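Local coordinates for protein spermidine synthase (Corynebacterium glutamicum ATCC 13032, PDB 3GJY) that probably makes spermidine by transferring an aminopropyl group from decarboxylated S-adenosylmethionine to putrescine, as in other spermidine synthases, at residues Q113-V118 with R137-K142; V151-T156 with F183-R188; E212-M217 with A286-D291; A227-L232 with P270-D275. One frame throughout, in Å; residues are numbered along the deposited sequence. Where two conformers were deposited one is given.

Contact 1: residues Q113-V118 with R137-K142; sequences QSRNTV and RAPRVK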
loop_
_atom_site.group_PDB
_atom_site.type_symbol
_atom_site.label_atom_id
_atom_site.label_comp_id
_atom_site.label_asym_id
_atom_site.label_seq_id
_atom_site.Cartn_x
_atom_site.Cartn_y
_atom_site.Cartn_z
ATOM N N GLN A 113 2.694 10.918 -16.146
ATOM C CA GLN A 113 3.570 12.009 -15.700
ATOM C C GLN A 113 3.908 11.905 -14.221
ATOM O O GLN A 113 4.645 12.749 -13.691
ATOM C CB GLN A 113 2.922 13.360 -15.997
ATOM C CG GLN A 113 2.703 13.592 -17.487
ATOM C CD GLN A 113 2.006 14.894 -17.783
ATOM O OE1 GLN A 113 0.778 14.996 -17.717
ATOM N NE2 GLN A 113 2.783 15.896 -18.134
ATOM N N SER A 114 3.357 10.891 -13.545
ATOM C CA SER A 114 3.637 10.710 -12.112
ATOM C C SER A 114 5.068 10.233 -11.856
ATOM O O SER A 114 5.698 9.599 -12.719
ATOM C CB SER A 114 2.619 9.755 -11.465
ATOM O OG SER A 114 2.772 8.406 -11.916
ATOM N N ARG A 115 5.572 10.608 -10.693
ATOM C CA ARG A 115 6.846 10.127 -10.202
ATOM C C ARG A 115 6.591 9.216 -9.026
ATOM O O ARG A 115 6.061 9.676 -8.002
ATOM C CB ARG A 115 7.708 11.294 -9.746
ATOM C CG ARG A 115 8.265 12.131 -10.912
ATOM C CD ARG A 115 9.295 13.154 -10.456
ATOM N NE ARG A 115 8.658 14.304 -9.841
ATOM C CZ ARG A 115 9.269 15.163 -9.008
ATOM N NH1 ARG A 115 10.541 14.963 -8.613
ATOM N NH2 ARG A 115 8.592 16.225 -8.532
ATOM N N ASN A 116 6.956 7.939 -9.158
ATOM C CA ASN A 116 6.736 6.936 -8.093
ATOM C C ASN A 116 8.073 6.560 -7.499
ATOM O O ASN A 116 8.964 6.135 -8.234
ATOM C CB ASN A 116 6.083 5.673 -8.677
ATOM C CG ASN A 116 4.662 5.933 -9.148
ATOM O OD1 ASN A 116 3.686 5.698 -8.392
ATOM N ND2 ASN A 116 4.524 6.494 -10.344
ATOM N N THR A 117 8.230 6.766 -6.199
ATOM C CA THR A 117 9.470 6.390 -5.514
ATOM C C THR A 117 9.171 5.224 -4.593
ATOM O O THR A 117 8.275 5.335 -3.756
ATOM C CB THR A 117 10.029 7.569 -4.721
ATOM O OG1 THR A 117 10.292 8.637 -5.636
ATOM C CG2 THR A 117 11.296 7.200 -4.002
ATOM N N VAL A 118 9.893 4.123 -4.764
ATOM C CA VAL A 118 9.694 2.928 -3.950
ATOM C C VAL A 118 10.875 2.816 -2.999
ATOM O O VAL A 118 12.012 2.782 -3.439
ATOM C CB VAL A 118 9.583 1.635 -4.835
ATOM C CG1 VAL A 118 9.314 0.409 -3.941
ATOM C CG2 VAL A 118 8.473 1.791 -5.900
ATOM N N ARG A 137 11.567 3.681 -16.532
ATOM C CA ARG A 137 12.791 4.273 -15.977
ATOM C C ARG A 137 12.508 5.317 -14.894
ATOM O O ARG A 137 11.392 5.896 -14.831
ATOM C CB ARG A 137 13.613 4.930 -17.098
ATOM C CG ARG A 137 13.015 6.176 -17.688
ATOM C CD ARG A 137 13.918 6.730 -18.763
ATOM N NE ARG A 137 13.398 7.997 -19.244
ATOM C CZ ARG A 137 14.100 8.821 -20.020
ATOM N NH1 ARG A 137 13.580 9.974 -20.416
ATOM N NH2 ARG A 137 15.307 8.461 -20.426
ATOM N N ALA A 138 13.515 5.551 -14.055
ATOM C CA ALA A 138 13.436 6.668 -13.115
ATOM C C ALA A 138 13.350 7.990 -13.910
ATOM O O ALA A 138 14.017 8.117 -14.941
ATOM C CB ALA A 138 14.658 6.678 -12.204
ATOM N N PRO A 139 12.559 8.983 -13.449
ATOM C CA PRO A 139 11.875 9.060 -12.154
ATOM C C PRO A 139 10.434 8.511 -12.178
ATOM O O PRO A 139 9.743 8.589 -11.149
ATOM C CB PRO A 139 11.862 10.568 -11.880
ATOM C CG PRO A 139 11.680 11.163 -13.262
ATOM C CD PRO A 139 12.565 10.299 -14.132
ATOM N N ARG A 140 9.972 7.946 -13.291
ATOM C CA ARG A 140 8.582 7.404 -13.315
ATOM C C ARG A 140 8.447 6.332 -12.256
ATOM O O ARG A 140 7.470 6.316 -11.515
ATOM C CB ARG A 140 8.192 6.902 -14.708
ATOM C CG ARG A 140 8.068 8.057 -15.693
ATOM C CD ARG A 140 7.683 7.523 -17.053
ATOM N NE ARG A 140 6.354 6.951 -16.989
ATOM C CZ ARG A 140 5.874 6.028 -17.827
ATOM N NH1 ARG A 140 4.634 5.574 -17.662
ATOM N NH2 ARG A 140 6.623 5.544 -18.828
ATOM N N VAL A 141 9.415 5.429 -12.208
ATOM C CA VAL A 141 9.615 4.541 -11.047
ATOM C C VAL A 141 11.076 4.658 -10.650
ATOM O O VAL A 141 11.954 4.401 -11.461
ATOM C CB VAL A 141 9.240 3.054 -11.303
ATOM C CG1 VAL A 141 9.616 2.191 -10.053
ATOM C CG2 VAL A 141 7.723 2.940 -11.587
ATOM N N LYS A 142 11.314 5.102 -9.418
ATOM C CA LYS A 142 12.666 5.274 -8.843
ATOM C C LYS A 142 12.753 4.455 -7.585
ATOM O O LYS A 142 11.826 4.533 -6.769
ATOM C CB LYS A 142 12.928 6.743 -8.534
ATOM C CG LYS A 142 14.308 7.082 -7.942
ATOM C CD LYS A 142 14.348 8.645 -7.739
ATOM C CE LYS A 142 15.683 9.164 -7.277
ATOM N NZ LYS A 142 15.631 10.669 -7.120
HETATM O O HOH W 1 4.801 7.789 -14.691
HETATM O O HOH W 2 10.601 9.323 -8.570
#
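The N116 carboxamide has R140 O nearly in its plane, 8° out of it, and ND2 donates to that oxygen at 3.2 Å. ND2 also donates to S114 OG, which is tilted 20° from the amide plane and is itself bonded to Y111 O; OD1 pairs with H95. At the edge of the R140 guanidinium, in plane, sits water 1, which accepts from NE and donates to S114 O, while NH1 bonds A108 O. With CG beside the backbone N (chi1 -68°), the carboxamide comes round to the same carbonyl that N116 N holds at 2.9 Å from above its plane, so R140 O accepts two bonds from one residue. Strands 115-120 and 141-145 thus begin to pair in parallel, as the two strands of a beta-alpha-beta crossover through helix 123-132 at one margin of the Rossmann-like sheet. K142 N reaches N116 O at 2.8 Å and V118 N reaches K142 O at 2.8 Å. V118 CG2 and V141 CG1 meet at 4.3 Å. R115 CD lies 3.9 Å from P139 CB, on the ring that follows a cis peptide bond. Water 2 joins P139 O to T117 OG1.

Contact 2: residues V151-T156 with F183-R188; sequences VAESFT and FEHCHR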
loop_
_atom_site.group_PDB
_atom_site.type_symbol
_atom_site.label_atom_id
_atom_site.label_comp_id
_atom_site.label_asym_id
_atom_site.label_seq_id
_atom_site.Cartn_x
_atom_site.Cartn_y
_atom_site.Cartn_z
ATOM N N VAL A 151 13.220 6.647 6.291
ATOM C CA VAL A 151 12.925 7.588 5.199
ATOM C C VAL A 151 11.710 8.458 5.604
ATOM O O VAL A 151 11.743 9.680 5.395
ATOM C CB VAL A 151 12.689 6.833 3.877
ATOM C CG1 VAL A 151 12.141 7.776 2.799
ATOM C CG2 VAL A 151 14.003 6.223 3.405
ATOM N N ALA A 152 10.681 7.846 6.199
ATOM C CA ALA A 152 9.514 8.629 6.622
ATOM C C ALA A 152 9.907 9.682 7.644
ATOM O O ALA A 152 9.438 10.827 7.575
ATOM C CB ALA A 152 8.393 7.712 7.152
ATOM N N GLU A 153 10.799 9.324 8.570
ATOM C CA GLU A 153 11.221 10.309 9.575
ATOM C C GLU A 153 11.910 11.505 8.952
ATOM O O GLU A 153 11.890 12.606 9.553
ATOM C CB GLU A 153 12.185 9.671 10.571
ATOM C CG GLU A 153 11.495 8.639 11.436
ATOM C CD GLU A 153 12.365 8.027 12.508
ATOM O OE1 GLU A 153 13.487 8.541 12.730
ATOM O OE2 GLU A 153 11.926 7.037 13.127
ATOM N N SER A 154 12.528 11.315 7.776
ATOM C CA SER A 154 13.188 12.444 7.126
ATOM C C SER A 154 12.340 13.209 6.115
ATOM O O SER A 154 12.814 14.178 5.523
ATOM C CB SER A 154 14.530 12.023 6.513
ATOM O OG SER A 154 15.528 12.010 7.519
ATOM N N PHE A 155 11.057 12.817 5.938
ATOM C CA PHE A 155 10.197 13.562 5.021
ATOM C C PHE A 155 10.224 15.047 5.395
ATOM O O PHE A 155 10.039 15.408 6.570
ATOM C CB PHE A 155 8.727 13.114 5.140
ATOM C CG PHE A 155 8.389 11.752 4.552
ATOM C CD1 PHE A 155 9.155 11.144 3.559
ATOM C CD2 PHE A 155 7.235 11.122 4.998
ATOM C CE1 PHE A 155 8.772 9.889 3.035
ATOM C CE2 PHE A 155 6.845 9.891 4.483
ATOM C CZ PHE A 155 7.616 9.273 3.510
ATOM N N THR A 156 10.372 15.898 4.388
ATOM C CA THR A 156 10.191 17.343 4.576
ATOM C C THR A 156 8.740 17.740 4.181
ATOM O O THR A 156 7.996 16.960 3.550
ATOM C CB THR A 156 11.205 18.130 3.734
ATOM O OG1 THR A 156 11.026 17.796 2.357
ATOM C CG2 THR A 156 12.631 17.796 4.131
ATOM N N PHE A 183 2.588 8.048 11.729
ATOM C CA PHE A 183 1.544 8.764 10.982
ATOM C C PHE A 183 1.827 10.266 10.943
ATOM O O PHE A 183 1.589 10.911 9.925
ATOM C CB PHE A 183 0.140 8.494 11.540
ATOM C CG PHE A 183 -0.226 7.029 11.517
ATOM C CD1 PHE A 183 0.035 6.240 10.390
ATOM C CD2 PHE A 183 -0.809 6.432 12.643
ATOM C CE1 PHE A 183 -0.279 4.869 10.404
ATOM C CE2 PHE A 183 -1.136 5.086 12.657
ATOM C CZ PHE A 183 -0.856 4.305 11.549
ATOM N N GLU A 184 2.400 10.806 12.034
ATOM C CA GLU A 184 2.751 12.233 12.067
ATOM C C GLU A 184 3.845 12.556 11.049
ATOM O O GLU A 184 3.800 13.630 10.402
ATOM C CB GLU A 184 3.227 12.699 13.465
ATOM C CG GLU A 184 2.097 12.770 14.524
ATOM C CD GLU A 184 1.175 14.025 14.435
ATOM O OE1 GLU A 184 1.157 14.754 13.404
ATOM O OE2 GLU A 184 0.430 14.257 15.425
ATOM N N HIS A 185 4.831 11.661 10.900
ATOM C CA HIS A 185 5.844 11.865 9.872
ATOM C C HIS A 185 5.219 11.866 8.469
ATOM O O HIS A 185 5.545 12.717 7.636
ATOM C CB HIS A 185 6.943 10.828 9.980
ATOM C CG HIS A 185 7.842 11.044 11.150
ATOM N ND1 HIS A 185 8.101 10.094 12.120
ATOM C CD2 HIS A 185 8.492 12.164 11.534
ATOM C CE1 HIS A 185 8.951 10.613 13.007
ATOM N NE2 HIS A 185 9.188 11.861 12.670
ATOM N N CYS A 186 4.330 10.907 8.233
ATOM C CA CYS A 186 3.609 10.837 6.947
ATOM C C CYS A 186 2.795 12.086 6.689
ATOM O O CYS A 186 2.836 12.629 5.592
ATOM C CB CYS A 186 2.722 9.584 6.893
ATOM S SG CYS A 186 3.647 8.054 6.801
ATOM N N HIS A 187 2.108 12.576 7.724
ATOM C CA HIS A 187 1.308 13.788 7.571
ATOM C C HIS A 187 2.162 15.015 7.205
ATOM O O HIS A 187 1.828 15.779 6.299
ATOM C CB HIS A 187 0.470 14.025 8.826
ATOM C CG HIS A 187 -0.487 15.154 8.687
ATOM N ND1 HIS A 187 -0.134 16.470 8.864
ATOM C CD2 HIS A 187 -1.791 15.153 8.330
ATOM C CE1 HIS A 187 -1.183 17.236 8.626
ATOM N NE2 HIS A 187 -2.203 16.465 8.303
ATOM N N ARG A 188 3.308 15.176 7.889
ATOM C CA ARG A 188 4.201 16.250 7.537
ATOM C C ARG A 188 4.654 16.156 6.083
ATOM O O ARG A 188 4.696 17.164 5.375
ATOM C CB ARG A 188 5.427 16.242 8.440
ATOM C CG ARG A 188 6.404 17.412 8.133
ATOM C CD ARG A 188 7.624 17.368 9.091
ATOM N NE ARG A 188 8.420 16.185 8.804
ATOM C CZ ARG A 188 8.485 15.086 9.555
ATOM N NH1 ARG A 188 7.898 15.012 10.750
ATOM N NH2 ARG A 188 9.178 14.037 9.114
#
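R188 and H185 of helix 180-189 meet E153 and F155 where the chain leaves helix 148-153 for strand 160-165, so that two helical connections of the Rossmann-like fold are joined side by side. The hydrogen bonds come from the R188 guanidinium, which grips one atom side-on: NE and NH2 lie 2.9 and 3.0 Å from F155 O, which is 2° out of the guanidinium plane. NH2 approaches on a lone pair in the carbonyl plane, whereas NE is tilted 26° from it. The chain is extended as far as CD, and a bend at chi3 (67°) then turns NE toward F155 O. E153 O is also near NH2, but the angle is too poor for a bond. A CH-pi contact accounts for the histidine: E153 CA stands over the centre of the H185 ring, 3.8 Å from its centroid, and E153 CG reaches CE1 over the same face at 3.6 Å. The E153 carboxylate leads elsewhere, to a salt bridge with R149. The remaining packing involves the F155 ring, which also rests on I163 of strand 160-165, as does C186. H185 O lies in plane at the ring's edge, 3.5 Å from CD2, and F155 CE2 ends 4.4 Å from C186 SG.

Contact 3: residues E212-M217 with A286-D291; sequences ELAGMM and AQARHD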
loop_
_atom_site.group_PDB
_atom_site.type_symbol
_atom_site.label_atom_id
_atom_site.label_comp_id
_atom_site.label_asym_id
_atom_site.label_seq_id
_atom_site.Cartn_x
_atom_site.Cartn_y
_atom_site.Cartn_z
ATOM N N GLU A 212 -4.467 0.751 14.345
ATOM C CA GLU A 212 -3.858 1.616 13.305
ATOM C C GLU A 212 -4.808 2.759 13.025
ATOM O O GLU A 212 -4.378 3.923 12.945
ATOM C CB GLU A 212 -3.578 0.846 12.006
ATOM C CG GLU A 212 -2.483 -0.177 12.146
ATOM C CD GLU A 212 -1.727 -0.361 10.880
ATOM O OE1 GLU A 212 -1.319 0.686 10.358
ATOM O OE2 GLU A 212 -1.459 -1.515 10.488
ATOM N N LEU A 213 -6.082 2.426 12.813
ATOM C CA LEU A 213 -7.078 3.471 12.590
ATOM C C LEU A 213 -7.162 4.501 13.731
ATOM O O LEU A 213 -7.284 5.714 13.473
ATOM C CB LEU A 213 -8.484 2.889 12.310
ATOM C CG LEU A 213 -8.533 2.190 10.942
ATOM C CD1 LEU A 213 -9.720 1.196 10.926
ATOM C CD2 LEU A 213 -8.678 3.215 9.832
ATOM N N ALA A 214 -7.152 4.024 14.983
ATOM C CA ALA A 214 -7.143 4.940 16.124
ATOM C C ALA A 214 -5.979 5.950 16.046
ATOM O O ALA A 214 -6.161 7.152 16.252
ATOM C CB ALA A 214 -7.120 4.154 17.468
ATOM N N GLY A 215 -4.792 5.485 15.644
ATOM C CA GLY A 215 -3.650 6.385 15.542
ATOM C C GLY A 215 -3.814 7.342 14.371
ATOM O O GLY A 215 -3.525 8.521 14.489
HETATM N N MSE A 216 -4.295 6.809 13.251
HETATM C CA MSE A 216 -4.550 7.649 12.066
HETATM C C MSE A 216 -5.549 8.773 12.389
HETATM O O MSE A 216 -5.402 9.904 11.899
HETATM C CB MSE A 216 -5.056 6.806 10.894
HETATM C CG MSE A 216 -3.933 5.866 10.386
HETATM SE SE MSE A 216 -4.668 4.460 9.262
HETATM C CE MSE A 216 -5.198 5.627 7.811
HETATM N N MSE A 217 -6.554 8.468 13.221
HETATM C CA MSE A 217 -7.574 9.474 13.548
HETATM C C MSE A 217 -7.062 10.625 14.422
HETATM O O MSE A 217 -7.693 11.684 14.464
HETATM C CB MSE A 217 -8.814 8.813 14.161
HETATM C CG MSE A 217 -9.626 8.057 13.136
HETATM SE SE MSE A 217 -11.194 7.245 13.926
HETATM C CE MSE A 217 -10.499 5.583 14.204
ATOM N N ALA A 286 -10.733 1.621 20.375
ATOM C CA ALA A 286 -9.389 1.115 20.150
ATOM C C ALA A 286 -8.362 2.148 20.597
ATOM O O ALA A 286 -8.599 3.368 20.480
ATOM C CB ALA A 286 -9.163 0.768 18.660
ATOM N N GLN A 287 -7.240 1.660 21.109
ATOM C CA GLN A 287 -6.186 2.547 21.580
ATOM C C GLN A 287 -5.121 2.707 20.508
ATOM O O GLN A 287 -4.638 1.712 19.948
ATOM C CB GLN A 287 -5.561 1.966 22.840
ATOM C CG GLN A 287 -6.578 1.764 23.989
ATOM C CD GLN A 287 -7.382 3.012 24.309
ATOM O OE1 GLN A 287 -6.838 3.993 24.821
ATOM N NE2 GLN A 287 -8.688 2.980 24.023
ATOM N N ALA A 288 -4.762 3.960 20.248
ATOM C CA ALA A 288 -3.653 4.247 19.344
ATOM C C ALA A 288 -2.364 3.697 19.911
ATOM O O ALA A 288 -2.181 3.608 21.136
ATOM C CB ALA A 288 -3.522 5.746 19.118
ATOM N N ARG A 289 -1.469 3.357 18.997
ATOM C CA ARG A 289 -0.116 2.901 19.376
ATOM C C ARG A 289 0.898 4.025 19.271
ATOM O O ARG A 289 0.769 4.923 18.425
ATOM C CB ARG A 289 0.361 1.772 18.482
ATOM C CG ARG A 289 -0.565 0.557 18.498
ATOM C CD ARG A 289 -0.068 -0.457 17.521
ATOM N NE ARG A 289 -0.827 -1.702 17.573
ATOM C CZ ARG A 289 -0.653 -2.698 16.716
ATOM N NH1 ARG A 289 0.238 -2.597 15.727
ATOM N NH2 ARG A 289 -1.384 -3.809 16.850
ATOM N N HIS A 290 1.911 3.950 20.127
ATOM C CA HIS A 290 3.028 4.889 20.130
ATOM C C HIS A 290 4.339 4.136 20.039
ATOM O O HIS A 290 4.430 2.965 20.434
ATOM C CB HIS A 290 2.987 5.777 21.376
ATOM C CG HIS A 290 1.916 6.803 21.302
ATOM N ND1 HIS A 290 2.138 8.065 20.802
ATOM C CD2 HIS A 290 0.590 6.733 21.585
ATOM C CE1 HIS A 290 1.011 8.752 20.840
ATOM N NE2 HIS A 290 0.054 7.963 21.291
ATOM N N ASP A 291 5.356 4.806 19.503
ATOM C CA ASP A 291 6.703 4.241 19.480
ATOM C C ASP A 291 7.092 3.816 20.890
ATOM O O ASP A 291 6.785 4.510 21.861
ATOM C CB ASP A 291 7.721 5.284 19.021
ATOM C CG ASP A 291 7.618 5.611 17.531
ATOM O OD1 ASP A 291 6.947 4.885 16.767
ATOM O OD2 ASP A 291 8.257 6.589 17.156
#
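A214 and G215 on helix 207-219 form the seat for A286 and A288, part of the extended tail that follows helix 276-282 and runs over the outside of the Rossmann-like domain. A214 CB points into the tail and is touched by it on several atoms: A286 O lies 3.4 Å away, A288 N 3.7 Å, and the methyls A286 CB and A288 CB stand at 4.1 and 4.3 Å. The next helix residue, a glycine, lets the tail come close. A288 CB rests on the bare backbone there, 3.6 Å from G215 CA and 3.7 Å from G215 N, and the CA atoms of G215 and A288 are 4.4 Å apart. V180 of helix 180-189 also touches A288, which therefore sits where two helices meet. Polar anchors flank this patch: Q287 O is bonded to S211 OG one turn earlier on helix 207-219, R289 pairs through its backbone with V180, and D291 forms a salt bridge with R149. Between the two segments themselves the contact is made by methyls, a glycine and backbone atoms, so it is van der Waals packing between small groups, with the polar bonds lying beside it.

Contact 4: residues A227-L232 with P270-D275; sequences ADPPML and PAQYKD
A227 and Q272 form an antiparallel hydrogen-bonded pair, with A227 N to Q272 O at 2.9 Å and Q272 N to A227 O at 3.1 Å, both bonds fairly straight. Just beyond A227 the backbone turns into helix 229-232, with D228 at the N-cap position. P229 then leans across the Q272 side chain: its CG lies 3.4 Å from Q272 CD and 3.5 Å from NE2, while its CD rests 3.3 Å from P270 O. With CG beside the backbone N (chi1 -65°) and the chain extended beyond it, the Q272 side chain crosses P229 obliquely and brings its carboxamide against the proline ring. K274 NZ donates to Q272 OE1 at 3.2 Å, coming from 60° above the carbonyl plane, and a cation-pi contact with W278 gives this lysine a second partner. L232 CD1 closes the group, 4.1 Å from Q272 OE1. A271 CB touches A227 O at 3.5 Å. Strand 272-274 is the outermost strand at this end of the mixed sheet, added beside strand 222-227. W73 of helix 69-85 packs on A271 and D228, Y273 lies against helix 255-264, and D275 caps the start of helix 276-282 through W278 N.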
loop_
_atom_site.group_PDB
_atom_site.type_symbol
_atom_site.label_atom_id
_atom_site.label_comp_id
_atom_site.label_asym_id
_atom_site.label_seq_id
_atom_site.Cartn_x
_atom_site.Cartn_y
_atom_site.Cartn_z
ATOM N N ALA A 227 -12.499 -3.053 2.556
ATOM C CA ALA A 227 -12.362 -4.244 3.388
ATOM C C ALA A 227 -12.797 -5.496 2.699
ATOM O O ALA A 227 -13.724 -5.473 1.874
ATOM C CB ALA A 227 -13.180 -4.076 4.686
ATOM N N ASP A 228 -12.113 -6.585 3.094
ATOM C CA ASP A 228 -12.461 -7.942 2.709
ATOM C C ASP A 228 -13.546 -8.437 3.653
ATOM O O ASP A 228 -13.291 -8.638 4.830
ATOM C CB ASP A 228 -11.282 -8.877 2.837
ATOM C CG ASP A 228 -11.594 -10.255 2.315
ATOM O OD1 ASP A 228 -10.764 -10.808 1.588
ATOM O OD2 ASP A 228 -12.676 -10.790 2.641
ATOM N N PRO A 229 -14.746 -8.660 3.124
ATOM C CA PRO A 229 -15.897 -9.015 3.968
ATOM C C PRO A 229 -15.799 -10.338 4.769
ATOM O O PRO A 229 -16.162 -10.344 5.929
ATOM C CB PRO A 229 -17.069 -9.010 2.969
ATOM C CG PRO A 229 -16.636 -8.046 1.917
ATOM C CD PRO A 229 -15.148 -8.372 1.737
ATOM N N PRO A 230 -15.227 -11.431 4.199
ATOM C CA PRO A 230 -15.084 -12.624 5.063
ATOM C C PRO A 230 -14.133 -12.434 6.257
ATOM O O PRO A 230 -14.252 -13.140 7.256
ATOM C CB PRO A 230 -14.479 -13.660 4.113
ATOM C CG PRO A 230 -14.974 -13.264 2.764
ATOM C CD PRO A 230 -14.859 -11.746 2.804
HETATM N N MSE A 231 -13.187 -11.504 6.156
HETATM C CA MSE A 231 -12.325 -11.184 7.291
HETATM C C MSE A 231 -13.078 -10.392 8.360
HETATM O O MSE A 231 -13.000 -10.708 9.554
HETATM C CB MSE A 231 -11.085 -10.427 6.827
HETATM C CG MSE A 231 -10.199 -9.977 7.969
HETATM SE SE MSE A 231 -9.248 -8.484 7.378
HETATM C CE MSE A 231 -10.754 -7.390 6.834
ATOM N N LEU A 232 -13.836 -9.384 7.936
ATOM C CA LEU A 232 -14.738 -8.663 8.847
ATOM C C LEU A 232 -15.686 -9.611 9.566
ATOM O O LEU A 232 -16.008 -9.395 10.741
ATOM C CB LEU A 232 -15.564 -7.618 8.089
ATOM C CG LEU A 232 -14.824 -6.380 7.582
ATOM C CD1 LEU A 232 -15.827 -5.488 6.877
ATOM C CD2 LEU A 232 -14.170 -5.598 8.690
ATOM N N PRO A 270 -15.228 -10.035 -3.821
ATOM C CA PRO A 270 -15.933 -8.748 -3.843
ATOM C C PRO A 270 -15.684 -7.984 -2.551
ATOM O O PRO A 270 -15.802 -8.530 -1.472
ATOM C CB PRO A 270 -17.417 -9.152 -3.968
ATOM C CG PRO A 270 -17.460 -10.531 -3.437
ATOM C CD PRO A 270 -16.164 -11.167 -3.888
ATOM N N ALA A 271 -15.286 -6.739 -2.665
ATOM C CA ALA A 271 -14.945 -5.977 -1.458
ATOM C C ALA A 271 -15.934 -4.864 -1.201
ATOM O O ALA A 271 -16.800 -4.603 -2.033
ATOM C CB ALA A 271 -13.544 -5.400 -1.574
ATOM N N GLN A 272 -15.797 -4.219 -0.046
ATOM C CA GLN A 272 -16.726 -3.172 0.399
ATOM C C GLN A 272 -15.928 -1.900 0.730
ATOM O O GLN A 272 -14.885 -1.967 1.384
ATOM C CB GLN A 272 -17.468 -3.635 1.669
ATOM C CG GLN A 272 -18.391 -4.845 1.399
ATOM C CD GLN A 272 -18.905 -5.565 2.635
ATOM O OE1 GLN A 272 -18.506 -5.288 3.773
ATOM N NE2 GLN A 272 -19.778 -6.544 2.402
ATOM N N TYR A 273 -16.449 -0.767 0.284
ATOM C CA TYR A 273 -15.967 0.548 0.685
ATOM C C TYR A 273 -16.750 0.991 1.920
ATOM O O TYR A 273 -17.983 0.912 1.951
ATOM C CB TYR A 273 -16.202 1.558 -0.439
ATOM C CG TYR A 273 -15.884 2.992 -0.052
ATOM C CD1 TYR A 273 -14.563 3.406 0.145
ATOM C CD2 TYR A 273 -16.901 3.936 0.157
ATOM C CE1 TYR A 273 -14.265 4.705 0.505
ATOM C CE2 TYR A 273 -16.603 5.254 0.517
ATOM C CZ TYR A 273 -15.283 5.633 0.699
ATOM O OH TYR A 273 -14.956 6.924 1.049
ATOM N N LYS A 274 -16.024 1.452 2.937
ATOM C CA LYS A 274 -16.663 1.940 4.158
ATOM C C LYS A 274 -16.214 3.363 4.405
ATOM O O LYS A 274 -15.001 3.678 4.426
ATOM C CB LYS A 274 -16.260 1.082 5.373
ATOM C CG LYS A 274 -16.483 -0.427 5.244
ATOM C CD LYS A 274 -17.954 -0.790 5.096
ATOM C CE LYS A 274 -18.178 -2.246 5.386
ATOM N NZ LYS A 274 -19.572 -2.579 5.002
ATOM N N ASP A 275 -17.196 4.219 4.639
ATOM C CA ASP A 275 -16.938 5.644 4.767
ATOM C C ASP A 275 -16.499 6.006 6.186
ATOM O O ASP A 275 -16.417 5.137 7.084
ATOM C CB ASP A 275 -18.135 6.487 4.252
ATOM C CG ASP A 275 -19.387 6.420 5.129
ATOM O OD1 ASP A 275 -19.359 5.920 6.277
ATOM O OD2 ASP A 275 -20.407 6.950 4.633
#

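Contacts 1 and 4 lie at the two ends of the same mixed sheet, about 30 Å apart between centres. Both depend on backbone pairing, parallel in contact 1 and antiparallel in contact 4, and both are partly buried. Contacts 2 and 3 lie in the helical layer outside the sheet: contact 2, also partly buried, is joined through an arginine and a histidine, whereas contact 3, between helix 207-219 and the tail after helix 276-282, is a surface contact of small apolar groups. These two touch, F183 of helix 180-189 packing on E212 and M216 of helix 207-219. The segments of contact 4 fall in the chain between those of contact 3.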